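Local coordinates for exoribonuclease II, mitochondrial (Candida glabrata, PDB 6F3H), which degrades RNA from its 3' end as the exoribonuclease component of the mitochondrial degradosome mtEXO, probably by magnesium-dependent hydrolysis in its RNB domain, at residues Leu256-Val261 against Ile295-Asn300; Arg264-Asp269 against Thr314-Lys319; Glu153-Tyr158 against Asn229-Val234; Ala27-Thr32 against Leu240-Thr245; Lys756-Ser761 against Pro784-Ala789. The protein carries 1 engineered substitution. All blocks are in the same frame, centred on the assembly; numbering follows the deposited sequence.

Contact 1: residues Leu256-Val261 against Ile295-Asn300; sequences LFYQEV and IRTLLN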
# COMPACT_ATOMS: atom_id res chain seq x y z
N LEU A 256 22.75 -2.93 -18.62
CA LEU A 256 23.56 -2.84 -19.81
C LEU A 256 23.01 -1.80 -20.77
O LEU A 256 23.77 -0.96 -21.26
CB LEU A 256 23.62 -4.21 -20.48
CG LEU A 256 24.30 -4.07 -21.85
CD1 LEU A 256 25.82 -4.15 -21.69
CD2 LEU A 256 23.76 -5.09 -22.85
N PHE A 257 21.70 -1.76 -20.95
CA PHE A 257 21.11 -0.76 -21.83
C PHE A 257 21.59 0.63 -21.45
O PHE A 257 22.10 1.38 -22.28
CB PHE A 257 19.59 -0.83 -21.76
CG PHE A 257 18.89 0.34 -22.42
CD1 PHE A 257 18.69 0.37 -23.79
CD2 PHE A 257 18.41 1.40 -21.67
CE1 PHE A 257 18.02 1.45 -24.41
CE2 PHE A 257 17.75 2.48 -22.28
CZ PHE A 257 17.56 2.50 -23.65
N TYR A 258 21.48 0.98 -20.17
CA TYR A 258 21.83 2.35 -19.82
C TYR A 258 23.34 2.58 -19.85
O TYR A 258 23.76 3.73 -19.97
CB TYR A 258 21.19 2.75 -18.48
CG TYR A 258 19.77 3.25 -18.73
CD1 TYR A 258 19.54 4.40 -19.47
CD2 TYR A 258 18.66 2.56 -18.27
CE1 TYR A 258 18.25 4.87 -19.74
CE2 TYR A 258 17.35 3.02 -18.54
CZ TYR A 258 17.16 4.18 -19.29
OH TYR A 258 15.91 4.68 -19.59
N GLN A 259 24.16 1.52 -19.78
CA GLN A 259 25.58 1.74 -20.01
C GLN A 259 25.85 2.17 -21.45
O GLN A 259 26.62 3.11 -21.68
CB GLN A 259 26.39 0.49 -19.70
CG GLN A 259 26.92 0.50 -18.34
CD GLN A 259 27.78 -0.70 -18.09
OE1 GLN A 259 27.80 -1.63 -18.90
NE2 GLN A 259 28.47 -0.72 -16.96
N GLU A 260 25.22 1.50 -22.42
CA GLU A 260 25.43 1.86 -23.82
C GLU A 260 24.91 3.25 -24.13
O GLU A 260 25.51 4.00 -24.91
CB GLU A 260 24.77 0.84 -24.74
CG GLU A 260 25.11 -0.59 -24.38
CD GLU A 260 24.47 -1.61 -25.32
OE1 GLU A 260 25.13 -2.61 -25.67
OE2 GLU A 260 23.30 -1.40 -25.71
N VAL A 261 23.80 3.62 -23.48
CA VAL A 261 23.22 4.94 -23.65
C VAL A 261 24.19 6.02 -23.23
O VAL A 261 24.44 6.99 -23.97
CB VAL A 261 21.93 5.02 -22.83
CG1 VAL A 261 21.43 6.43 -22.80
CG2 VAL A 261 20.90 4.05 -23.39
N ILE A 295 16.64 8.18 -26.52
CA ILE A 295 16.55 9.28 -25.57
C ILE A 295 15.13 9.47 -25.10
O ILE A 295 14.89 9.83 -23.94
CB ILE A 295 17.08 10.58 -26.20
CG1 ILE A 295 18.54 10.40 -26.60
CG2 ILE A 295 16.86 11.74 -25.26
CD1 ILE A 295 19.22 11.70 -26.98
N ARG A 296 14.15 9.25 -25.95
CA ARG A 296 12.80 9.33 -25.44
C ARG A 296 12.65 8.35 -24.31
O ARG A 296 12.18 8.70 -23.22
CB ARG A 296 11.80 9.06 -26.54
CG ARG A 296 11.69 10.22 -27.47
CD ARG A 296 10.41 10.15 -28.21
NE ARG A 296 10.30 9.07 -29.18
CZ ARG A 296 9.70 9.25 -30.35
NH1 ARG A 296 9.20 10.44 -30.65
NH2 ARG A 296 9.59 8.26 -31.22
N THR A 297 13.14 7.12 -24.52
CA THR A 297 13.16 6.10 -23.49
C THR A 297 13.75 6.64 -22.20
O THR A 297 13.23 6.39 -21.11
CB THR A 297 13.98 4.90 -23.95
OG1 THR A 297 13.35 4.29 -25.07
CG2 THR A 297 14.08 3.92 -22.82
N LEU A 298 14.87 7.33 -22.31
CA LEU A 298 15.53 7.80 -21.12
C LEU A 298 14.66 8.80 -20.38
O LEU A 298 14.41 8.65 -19.19
CB LEU A 298 16.87 8.41 -21.50
CG LEU A 298 17.36 9.49 -20.56
CD1 LEU A 298 17.82 8.88 -19.26
CD2 LEU A 298 18.51 10.16 -21.21
N LEU A 299 14.12 9.79 -21.11
CA LEU A 299 13.23 10.76 -20.47
C LEU A 299 12.04 10.06 -19.85
O LEU A 299 11.60 10.41 -18.75
CB LEU A 299 12.71 11.74 -21.50
CG LEU A 299 13.80 12.54 -22.17
CD1 LEU A 299 13.19 13.21 -23.40
CD2 LEU A 299 14.39 13.51 -21.19
N ASN A 300 11.54 9.06 -20.53
CA ASN A 300 10.42 8.31 -20.02
C ASN A 300 10.78 7.63 -18.71
O ASN A 300 10.08 7.80 -17.70
CB ASN A 300 9.99 7.32 -21.08
CG ASN A 300 8.79 6.54 -20.68
OD1 ASN A 300 7.76 7.10 -20.36
ND2 ASN A 300 8.92 5.23 -20.70
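Y258 and L298 mark the crossing of helices 256-261 and 295-300: their CA atoms are 8.4 Å apart, the segment axes approach to 11.6 Å, and the N-to-C directions diverge by 120°. This is helix-helix packing within an all-helical part of the chain, built from helices 251-281, 293-303 and 311-322. At such an axis separation long side chains must bridge the gap, and two aromatic residues of 256-261 do so. The CG of F257 lies anti to the backbone N (chi1 168°), which directs the ring across to T297, whose CG2 is 3.8 Å from F257 CZ, the two side chains coming from opposite directions. Y258 reaches further, its OH lying 3.5 Å from L298 CA, while a ring carbon, CE1, packs 4.1 Å from L298 CD1. No hydrogen bond joins the two segments; the Y258 hydroxyl instead bonds to the carboxylate of D301, just beyond 295-300 on the same partner helix. The two aromatic side chains brace each other: F257 CD2 sits 3.5 Å above the Y258 ring plane, over its centre, and V261 CG2 lies 3.6 Å from the plane of the F257 ring, offset toward its rim.

Contact 2: residues Arg264-Asp269 against Thr314-Lys319; sequences RLESND and TTIISK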
# COMPACT_ATOMS: atom_id res chain seq x y z
N ARG A 264 27.05 6.28 -25.68
CA ARG A 264 26.81 6.89 -26.97
C ARG A 264 26.58 8.39 -26.84
O ARG A 264 26.83 9.15 -27.79
CB ARG A 264 25.67 6.16 -27.70
CG ARG A 264 25.27 6.83 -28.99
CD ARG A 264 24.69 5.86 -30.00
NE ARG A 264 24.95 6.37 -31.35
CZ ARG A 264 24.22 7.31 -31.96
NH1 ARG A 264 24.54 7.72 -33.19
NH2 ARG A 264 23.17 7.83 -31.34
N LEU A 265 26.17 8.85 -25.67
CA LEU A 265 25.86 10.25 -25.50
C LEU A 265 27.04 11.13 -25.11
O LEU A 265 26.98 12.34 -25.33
CB LEU A 265 24.78 10.39 -24.44
CG LEU A 265 23.39 10.03 -24.92
CD1 LEU A 265 22.46 10.50 -23.87
CD2 LEU A 265 23.05 10.70 -26.24
N GLU A 266 28.11 10.56 -24.55
CA GLU A 266 29.26 11.34 -24.10
C GLU A 266 30.42 11.39 -25.10
O GLU A 266 31.31 12.25 -24.97
CB GLU A 266 29.76 10.77 -22.78
CG GLU A 266 28.97 11.25 -21.61
CD GLU A 266 29.38 10.57 -20.32
OE1 GLU A 266 28.99 11.06 -19.25
OE2 GLU A 266 30.12 9.55 -20.39
N SER A 267 30.45 10.47 -26.05
CA SER A 267 31.53 10.39 -27.02
C SER A 267 31.58 11.66 -27.86
O SER A 267 30.56 12.33 -28.07
CB SER A 267 31.35 9.17 -27.90
OG SER A 267 30.37 9.44 -28.87
N ASN A 268 32.79 11.98 -28.32
CA ASN A 268 33.05 13.17 -29.13
C ASN A 268 32.48 14.40 -28.45
O ASN A 268 31.78 15.22 -29.06
CB ASN A 268 32.54 13.02 -30.55
CG ASN A 268 33.32 11.98 -31.32
OD1 ASN A 268 34.06 11.18 -30.73
ND2 ASN A 268 33.18 11.99 -32.64
N ASP A 269 32.80 14.50 -27.17
CA ASP A 269 32.38 15.58 -26.31
C ASP A 269 30.89 15.85 -26.51
O ASP A 269 30.48 16.85 -27.08
CB ASP A 269 33.24 16.81 -26.57
CG ASP A 269 34.68 16.56 -26.21
OD1 ASP A 269 34.97 16.27 -25.02
OD2 ASP A 269 35.53 16.61 -27.12
N THR A 314 21.14 11.52 -14.27
CA THR A 314 20.63 12.84 -13.97
C THR A 314 21.55 13.90 -14.55
O THR A 314 21.09 14.92 -15.08
CB THR A 314 20.50 13.03 -12.47
OG1 THR A 314 19.79 11.91 -11.92
CG2 THR A 314 19.73 14.29 -12.21
N THR A 315 22.86 13.68 -14.47
CA THR A 315 23.77 14.66 -15.04
C THR A 315 23.61 14.72 -16.55
O THR A 315 23.53 15.81 -17.12
CB THR A 315 25.21 14.31 -14.67
OG1 THR A 315 25.45 14.69 -13.31
CG2 THR A 315 26.14 15.07 -15.56
N ILE A 316 23.57 13.56 -17.19
CA ILE A 316 23.29 13.51 -18.62
C ILE A 316 22.08 14.37 -18.92
O ILE A 316 22.10 15.23 -19.80
CB ILE A 316 23.05 12.06 -19.06
CG1 ILE A 316 24.36 11.29 -19.11
CG2 ILE A 316 22.46 12.07 -20.43
CD1 ILE A 316 25.28 11.76 -20.16
N ILE A 317 21.02 14.17 -18.16
CA ILE A 317 19.78 14.89 -18.42
C ILE A 317 19.95 16.38 -18.16
O ILE A 317 19.39 17.21 -18.87
CB ILE A 317 18.66 14.28 -17.57
CG1 ILE A 317 18.22 12.94 -18.18
CG2 ILE A 317 17.55 15.26 -17.40
CD1 ILE A 317 17.30 12.11 -17.35
N SER A 318 20.75 16.74 -17.15
CA SER A 318 21.04 18.15 -16.91
C SER A 318 21.71 18.78 -18.12
O SER A 318 21.33 19.88 -18.56
CB SER A 318 21.94 18.30 -15.69
OG SER A 318 21.25 17.95 -14.50
N LYS A 319 22.68 18.07 -18.71
CA LYS A 319 23.40 18.57 -19.88
C LYS A 319 22.46 18.78 -21.05
O LYS A 319 22.56 19.77 -21.77
CB LYS A 319 24.50 17.57 -20.24
CG LYS A 319 25.79 17.72 -19.43
CD LYS A 319 26.69 16.50 -19.48
CE LYS A 319 28.14 16.90 -19.27
NZ LYS A 319 28.30 18.26 -18.70
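L265 and I316 form the close, buried part of this contact, their CA atoms 8.0 Å apart and L265 CD1 3.8 Å from I316 CG2. Both side chains leave the backbone toward the opposing segment, and they meet at a slant through single methyl groups. I316 serves two partners by its branching. CG2, anti to the backbone N, goes to the leucine, while CG1 lies beside that N (chi1 -74°) and carries CD1 to E266. This second side borders solvent: where L265 and I316 are buried, E266 is only partly so, and a carboxylate takes the place of a second methyl. Its chain, extended beyond CG, lays CG 4.0 Å and OE1 3.9 Å from I316 CD1. A carboxylate oxygen against a methyl group is contact without a directed bond, and no hydrogen bond crosses between the segments. The pair belongs to a helical bundle in which helix 251-281 packs against helix 311-322, with Y294 and I295 of helix 293-303 also touching L265. Beyond E266 a kink, at which the N atoms of N268 and D269 lack bonds to the preceding turn, carries the chain off from the partner helix. On this more exposed flank K319, partly exposed itself, makes a cation-pi contact with Y270 of helix 251-281.

Contact 3: residues Glu153-Tyr158 against Asn229-Val234; sequences ELIHRY and NLWGSV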
# COMPACT_ATOMS: atom_id res chain seq x y z
N GLU A 153 26.39 -8.91 -6.47
CA GLU A 153 26.58 -9.07 -7.91
C GLU A 153 26.31 -10.52 -8.31
O GLU A 153 25.73 -10.79 -9.37
CB GLU A 153 27.99 -8.65 -8.31
N LEU A 154 26.66 -11.46 -7.44
CA LEU A 154 26.56 -12.87 -7.80
C LEU A 154 25.11 -13.32 -7.80
O LEU A 154 24.57 -13.74 -8.83
CB LEU A 154 27.39 -13.72 -6.85
CG LEU A 154 27.34 -15.23 -7.11
CD1 LEU A 154 27.33 -15.61 -8.60
CD2 LEU A 154 28.54 -15.86 -6.44
N ILE A 155 24.46 -13.27 -6.63
CA ILE A 155 23.10 -13.76 -6.61
C ILE A 155 22.21 -12.89 -7.44
O ILE A 155 21.15 -13.35 -7.86
CB ILE A 155 22.60 -13.88 -5.17
CG1 ILE A 155 22.82 -12.57 -4.42
CG2 ILE A 155 23.35 -14.93 -4.50
CD1 ILE A 155 21.81 -11.51 -4.66
N HIS A 156 22.61 -11.65 -7.73
CA HIS A 156 21.86 -10.93 -8.74
C HIS A 156 21.82 -11.73 -10.04
O HIS A 156 20.85 -11.62 -10.79
CB HIS A 156 22.45 -9.54 -9.01
CG HIS A 156 21.66 -8.75 -10.01
ND1 HIS A 156 21.66 -9.03 -11.36
CD2 HIS A 156 20.78 -7.73 -9.84
CE1 HIS A 156 20.84 -8.19 -11.98
NE2 HIS A 156 20.30 -7.40 -11.08
N ARG A 157 22.85 -12.53 -10.32
CA ARG A 157 22.79 -13.38 -11.51
C ARG A 157 21.72 -14.46 -11.39
O ARG A 157 21.12 -14.85 -12.40
CB ARG A 157 24.16 -13.99 -11.80
CG ARG A 157 24.41 -14.11 -13.29
CD ARG A 157 25.72 -14.77 -13.62
NE ARG A 157 26.21 -15.64 -12.54
CZ ARG A 157 27.43 -15.55 -12.02
NH1 ARG A 157 27.81 -16.37 -11.04
NH2 ARG A 157 28.27 -14.63 -12.48
N TYR A 158 21.41 -14.93 -10.18
CA TYR A 158 20.42 -16.01 -10.05
C TYR A 158 18.99 -15.48 -9.87
O TYR A 158 18.03 -16.12 -10.32
CB TYR A 158 20.80 -16.94 -8.89
CG TYR A 158 22.05 -17.79 -9.13
CD1 TYR A 158 23.33 -17.28 -8.89
CD2 TYR A 158 21.95 -19.10 -9.58
CE1 TYR A 158 24.46 -18.05 -9.10
CE2 TYR A 158 23.09 -19.88 -9.79
CZ TYR A 158 24.33 -19.35 -9.55
OH TYR A 158 25.46 -20.12 -9.75
N ASN A 229 21.88 0.36 -11.73
CA ASN A 229 20.61 -0.11 -12.27
C ASN A 229 20.51 -1.61 -12.17
O ASN A 229 20.02 -2.30 -13.07
CB ASN A 229 20.41 0.37 -13.70
CG ASN A 229 20.48 1.86 -13.81
OD1 ASN A 229 21.40 2.42 -14.44
ND2 ASN A 229 19.52 2.54 -13.18
N LEU A 230 20.97 -2.12 -11.04
CA LEU A 230 20.89 -3.54 -10.78
C LEU A 230 19.74 -3.90 -9.85
O LEU A 230 19.24 -5.03 -9.90
CB LEU A 230 22.21 -4.02 -10.16
CG LEU A 230 23.47 -3.84 -10.98
CD1 LEU A 230 24.66 -4.17 -10.10
CD2 LEU A 230 23.41 -4.75 -12.20
N TRP A 231 19.30 -2.96 -9.02
CA TRP A 231 18.21 -3.15 -8.10
C TRP A 231 17.33 -1.92 -8.16
O TRP A 231 17.79 -0.81 -8.44
CB TRP A 231 18.73 -3.38 -6.67
CG TRP A 231 19.91 -4.32 -6.60
CD1 TRP A 231 21.21 -3.99 -6.76
CD2 TRP A 231 19.87 -5.73 -6.36
NE1 TRP A 231 22.01 -5.12 -6.65
CE2 TRP A 231 21.20 -6.20 -6.40
CE3 TRP A 231 18.85 -6.65 -6.11
CZ2 TRP A 231 21.54 -7.53 -6.21
CZ3 TRP A 231 19.18 -7.97 -5.92
CH2 TRP A 231 20.52 -8.40 -5.97
N GLY A 232 16.05 -2.10 -7.85
CA GLY A 232 15.14 -0.99 -7.78
C GLY A 232 15.18 -0.37 -6.40
O GLY A 232 16.11 -0.59 -5.62
N SER A 233 14.19 0.46 -6.13
CA SER A 233 14.10 1.06 -4.81
C SER A 233 13.78 0.01 -3.77
O SER A 233 13.05 -0.97 -4.02
CB SER A 233 13.03 2.14 -4.76
OG SER A 233 13.25 3.12 -5.75
N VAL A 234 14.29 0.27 -2.59
CA VAL A 234 13.99 -0.48 -1.39
C VAL A 234 12.78 0.17 -0.73
O VAL A 234 12.81 1.34 -0.36
CB VAL A 234 15.19 -0.48 -0.44
CG1 VAL A 234 14.81 -1.01 0.91
CG2 VAL A 234 16.32 -1.26 -1.06
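H156 on helix 153-158 and L230, in the turn that leads into the weakly bonded strand about 231-234, are the nearest residues along the two backbones, with CA atoms 7.7 Å apart. The H156 CG stands anti to its own backbone nitrogen (chi1 -177°), which carries the imidazole over to the turn. There NE2 donates a weak hydrogen bond to L230 O, 2.9 Å long but bent to 123° at the hydrogen, with the acceptor near the plane of the ring. NE2 has a second weak acceptor in L249 O, so its N-H is shared rather than aimed at one carbonyl. The same imidazole turns its edge to the face of W231 in a T-shaped pair: ring centroids are 4.9 Å apart, the planes stand at 87°, and CD2 of H156 lies 3.7 Å above the indole toward its rim. This packs helix 123-159 against strand 231-237, an outer strand of a three-stranded antiparallel sheet, with V248 of the neighbouring strand touching both aromatic side chains. I155 extends the apolar patch from the helix, crossing the indole at about a right angle and bringing CD1 to 3.6 Å from W231 CH2, at the rim and near the ring plane. L230 adds its CD2 over one imidazole face, 4.2 Å above it. The polar end of W231 is satisfied elsewhere, NE1 bonding to Q225 OE1 of helix 212-226.

Contact 4: residues Ala27-Thr32 against Leu240-Thr245; sequences AELLRT and LLSPTT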
# COMPACT_ATOMS: atom_id res chain seq x y z
N ALA A 27 9.56 -11.10 13.44
CA ALA A 27 8.30 -10.97 14.14
C ALA A 27 8.31 -9.88 15.21
O ALA A 27 7.27 -9.31 15.52
CB ALA A 27 7.94 -12.31 14.75
N GLU A 28 9.46 -9.61 15.84
CA GLU A 28 9.44 -8.58 16.87
C GLU A 28 9.21 -7.19 16.27
O GLU A 28 8.85 -6.26 17.00
CB GLU A 28 10.74 -8.61 17.69
N LEU A 29 9.37 -7.07 14.94
CA LEU A 29 9.03 -5.85 14.24
C LEU A 29 7.53 -5.61 14.30
O LEU A 29 7.07 -4.50 14.57
CB LEU A 29 9.46 -5.96 12.78
CG LEU A 29 10.96 -6.06 12.59
CD1 LEU A 29 11.31 -6.40 11.14
CD2 LEU A 29 11.61 -4.76 13.05
N LEU A 30 6.77 -6.66 14.03
CA LEU A 30 5.33 -6.57 14.11
C LEU A 30 4.88 -6.36 15.55
O LEU A 30 3.98 -5.55 15.80
CB LEU A 30 4.71 -7.83 13.49
CG LEU A 30 4.81 -8.11 11.97
CD1 LEU A 30 6.19 -8.39 11.51
CD2 LEU A 30 3.99 -9.29 11.59
N ARG A 31 5.51 -7.03 16.51
CA ARG A 31 5.03 -6.92 17.89
C ARG A 31 5.39 -5.60 18.53
O ARG A 31 4.76 -5.22 19.52
CB ARG A 31 5.60 -8.04 18.75
CG ARG A 31 5.06 -9.40 18.40
CD ARG A 31 5.45 -10.43 19.42
NE ARG A 31 5.37 -11.77 18.85
CZ ARG A 31 4.24 -12.45 18.68
NH1 ARG A 31 3.07 -11.92 19.05
NH2 ARG A 31 4.27 -13.67 18.15
N THR A 32 6.34 -4.87 17.97
CA THR A 32 6.82 -3.68 18.62
C THR A 32 6.64 -2.49 17.69
O THR A 32 6.57 -2.63 16.47
CB THR A 32 8.30 -3.82 19.00
N LEU A 240 5.88 -1.30 10.41
CA LEU A 240 7.05 -1.97 10.92
C LEU A 240 8.29 -1.11 10.85
O LEU A 240 9.26 -1.42 11.54
CB LEU A 240 7.31 -3.22 10.11
CG LEU A 240 6.15 -4.18 9.83
CD1 LEU A 240 6.74 -5.46 9.23
CD2 LEU A 240 5.32 -4.45 11.08
N LEU A 241 8.29 -0.09 9.99
CA LEU A 241 9.46 0.76 9.72
C LEU A 241 10.67 -0.09 9.36
O LEU A 241 11.74 0.02 9.94
CB LEU A 241 9.79 1.70 10.88
CG LEU A 241 8.79 2.78 11.30
CD1 LEU A 241 9.14 3.43 12.62
CD2 LEU A 241 8.74 3.83 10.23
N SER A 242 10.47 -0.97 8.39
CA SER A 242 11.52 -1.88 7.99
C SER A 242 11.34 -2.18 6.52
O SER A 242 10.22 -2.12 6.00
CB SER A 242 11.45 -3.17 8.80
OG SER A 242 12.04 -4.21 8.08
N PRO A 243 12.41 -2.53 5.82
CA PRO A 243 12.30 -2.75 4.37
C PRO A 243 11.54 -4.02 4.04
O PRO A 243 11.73 -5.07 4.66
CB PRO A 243 13.76 -2.85 3.93
CG PRO A 243 14.51 -3.25 5.17
CD PRO A 243 13.82 -2.48 6.24
N THR A 244 10.71 -3.93 3.01
CA THR A 244 9.90 -5.07 2.62
C THR A 244 10.43 -5.77 1.39
O THR A 244 10.58 -6.99 1.39
CB THR A 244 8.44 -4.65 2.37
OG1 THR A 244 8.37 -3.73 1.28
CG2 THR A 244 7.83 -3.98 3.60
N THR A 245 10.80 -5.02 0.36
CA THR A 245 11.06 -5.68 -0.90
C THR A 245 11.96 -4.77 -1.71
O THR A 245 12.12 -3.58 -1.40
CB THR A 245 9.75 -5.96 -1.61
OG1 THR A 245 9.97 -6.82 -2.74
CG2 THR A 245 9.12 -4.64 -2.04
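Apolar contacts carry most of this buried interface between L29 and L30 of helix 27-31 and L240, with the CA atoms of L29 and L240 only 5.5 Å apart. L240 CD2 nestles against the helix backbone, 3.7 Å from L30 CA and 3.9 Å from L29 O, while its other methyl, CD1, meets L30 CD1 at 3.8 Å. A mixed contact follows along the chain, where L29 CD1 lies 3.8 Å from S242 OG. No hydrogen bond passes between the segments; L30 O and L240 O are taken by N636 ND2 and R84 NH1. Of the backbone features, L241 and S242 both face N237, a G1 beta bulge with L241 in the positive-phi position (phi 52°), at the hairpin between strands 231-237 and 242-248. The short N-terminal helix thus sits on the turn end of that hairpin mainly through leucine side chains. The contact itself rests on apolar burial, with R84, which also touches L29, as a link between the two sides.

Contact 5: residues Lys756-Ser761 against Pro784-Ala789; sequences KHLEQS and PEYSYA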
# COMPACT_ATOMS: atom_id res chain seq x y z
N LYS A 756 -2.34 18.65 -11.70
CA LYS A 756 -2.56 18.98 -13.11
C LYS A 756 -3.82 19.81 -13.27
O LYS A 756 -3.92 20.65 -14.18
CB LYS A 756 -2.65 17.69 -13.94
CG LYS A 756 -2.53 17.83 -15.47
CD LYS A 756 -1.96 16.56 -16.15
CE LYS A 756 -1.94 16.65 -17.71
NZ LYS A 756 -2.15 15.34 -18.45
N HIS A 757 -4.79 19.63 -12.38
CA HIS A 757 -5.99 20.44 -12.39
C HIS A 757 -5.71 21.83 -11.84
O HIS A 757 -6.11 22.84 -12.42
CB HIS A 757 -7.06 19.76 -11.56
CG HIS A 757 -8.11 20.70 -11.08
ND1 HIS A 757 -9.06 21.23 -11.92
CD2 HIS A 757 -8.36 21.20 -9.85
CE1 HIS A 757 -9.86 22.02 -11.22
NE2 HIS A 757 -9.45 22.02 -9.96
N LEU A 758 -4.99 21.90 -10.71
CA LEU A 758 -4.65 23.20 -10.14
C LEU A 758 -3.87 24.02 -11.13
O LEU A 758 -3.94 25.26 -11.11
CB LEU A 758 -3.83 23.01 -8.87
CG LEU A 758 -4.59 22.31 -7.75
CD1 LEU A 758 -3.85 22.52 -6.45
CD2 LEU A 758 -6.03 22.78 -7.66
N GLU A 759 -3.13 23.35 -12.02
CA GLU A 759 -2.45 24.04 -13.11
C GLU A 759 -3.46 24.56 -14.13
O GLU A 759 -3.45 25.75 -14.47
CB GLU A 759 -1.49 23.07 -13.80
CG GLU A 759 -0.12 22.92 -13.18
CD GLU A 759 0.84 22.19 -14.11
OE1 GLU A 759 0.33 21.51 -15.03
OE2 GLU A 759 2.08 22.28 -13.93
N GLN A 760 -4.36 23.70 -14.59
CA GLN A 760 -5.33 24.13 -15.58
C GLN A 760 -6.24 25.23 -15.02
O GLN A 760 -6.66 26.12 -15.77
CB GLN A 760 -6.14 22.93 -16.07
N SER A 761 -6.53 25.21 -13.72
CA SER A 761 -7.48 26.16 -13.15
C SER A 761 -6.87 27.53 -12.86
O SER A 761 -7.63 28.48 -12.63
CB SER A 761 -8.06 25.61 -11.85
OG SER A 761 -7.15 25.83 -10.78
N PRO A 784 -7.44 21.88 2.49
CA PRO A 784 -8.68 21.27 2.97
C PRO A 784 -9.54 20.82 1.82
O PRO A 784 -10.15 19.75 1.87
CB PRO A 784 -9.31 22.41 3.77
CG PRO A 784 -8.17 23.31 4.10
CD PRO A 784 -7.32 23.28 2.90
N GLU A 785 -9.59 21.61 0.74
CA GLU A 785 -10.46 21.23 -0.35
C GLU A 785 -9.97 19.98 -1.07
O GLU A 785 -10.78 19.26 -1.66
CB GLU A 785 -10.60 22.41 -1.32
N TYR A 786 -8.67 19.66 -0.98
CA TYR A 786 -8.12 18.54 -1.74
C TYR A 786 -7.24 17.68 -0.84
O TYR A 786 -6.35 18.20 -0.17
CB TYR A 786 -7.28 18.97 -2.92
CG TYR A 786 -7.93 19.88 -3.90
CD1 TYR A 786 -7.99 21.25 -3.69
CD2 TYR A 786 -8.49 19.36 -5.06
CE1 TYR A 786 -8.58 22.08 -4.63
CE2 TYR A 786 -9.08 20.16 -5.99
CZ TYR A 786 -9.13 21.51 -5.77
OH TYR A 786 -9.73 22.29 -6.72
N SER A 787 -7.43 16.37 -0.94
CA SER A 787 -6.64 15.48 -0.10
C SER A 787 -5.22 15.30 -0.62
O SER A 787 -4.29 15.17 0.18
CB SER A 787 -7.36 14.14 0.01
OG SER A 787 -8.57 14.26 0.74
N TYR A 788 -5.02 15.30 -1.94
CA TYR A 788 -3.73 14.97 -2.55
C TYR A 788 -2.99 16.19 -3.05
O TYR A 788 -2.04 16.06 -3.82
CB TYR A 788 -3.94 13.98 -3.69
CG TYR A 788 -4.44 12.67 -3.17
CD1 TYR A 788 -3.91 12.11 -2.02
CD2 TYR A 788 -5.46 12.00 -3.83
CE1 TYR A 788 -4.38 10.91 -1.53
CE2 TYR A 788 -5.93 10.80 -3.37
CZ TYR A 788 -5.39 10.25 -2.22
OH TYR A 788 -5.88 9.04 -1.75
N ALA A 789 -3.41 17.35 -2.64
CA ALA A 789 -2.67 18.57 -2.88
C ALA A 789 -1.94 18.86 -1.58
O ALA A 789 -2.46 19.56 -0.71
CB ALA A 789 -3.59 19.70 -3.30
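Y786 reaches from the loop between strands 778-782 and 790-794 to H757 and L758, near the C-terminal end of helix 725-761. The strands after that helix form a five-stranded sheet whose first and last members pair, consistent with the S1 (OB-fold) domain that ends RNase II-family enzymes, so the contact ties a loop of that domain to the helix leading into it. From CB, which points toward the helix, the tyrosine CG is set anti to the carbonyl carbon (chi1 -55°), and the ring runs out alongside the helix, both residues approaching it from one side. Its CE1 lies 4.0 Å from L758 CD2, and CE2, the matching carbon, is 4.1 Å from H757 CD2. Further out, CZ comes to 3.8 Å from the same L758 methyl, the leucine sliding past the ring in the opposite direction. At the tip, OH still touches L758 CD2 and H757 CD2, and accepts a weak hydrogen bond from H757 NE2, 3.3 Å long with an angle of 132° at the hydrogen, in the imidazole plane. F596 touches both rings, meeting Y786 edge-to-face. The second methyl of L758 is used as well: CD1 packs 4.2 Å from A789 CB.

Overall arrangement
Contacts 1 and 2 both use helix 251-281, pair it with the successive helices 293-303 and 311-322, and have centres 11 Å apart; they join where L298 CD1 meets I317 CD1 at 3.8 Å. Contact 3 touches contact 1 through N229 OD1 and Y258 CB, 4.1 Å apart, and contact 4 through V234 CG1 and P243 CB, 3.7 Å apart, on neighbouring strands of one sheet. Contact 5 stands apart, its centre about 34 Å from that of contact 4, across the chain's centre. All five lie away from the magnesium site of D401 and D410. Contacts 5 and 4 come nearest the bound nucleic acid, about 6 and 8 Å between nearest atoms.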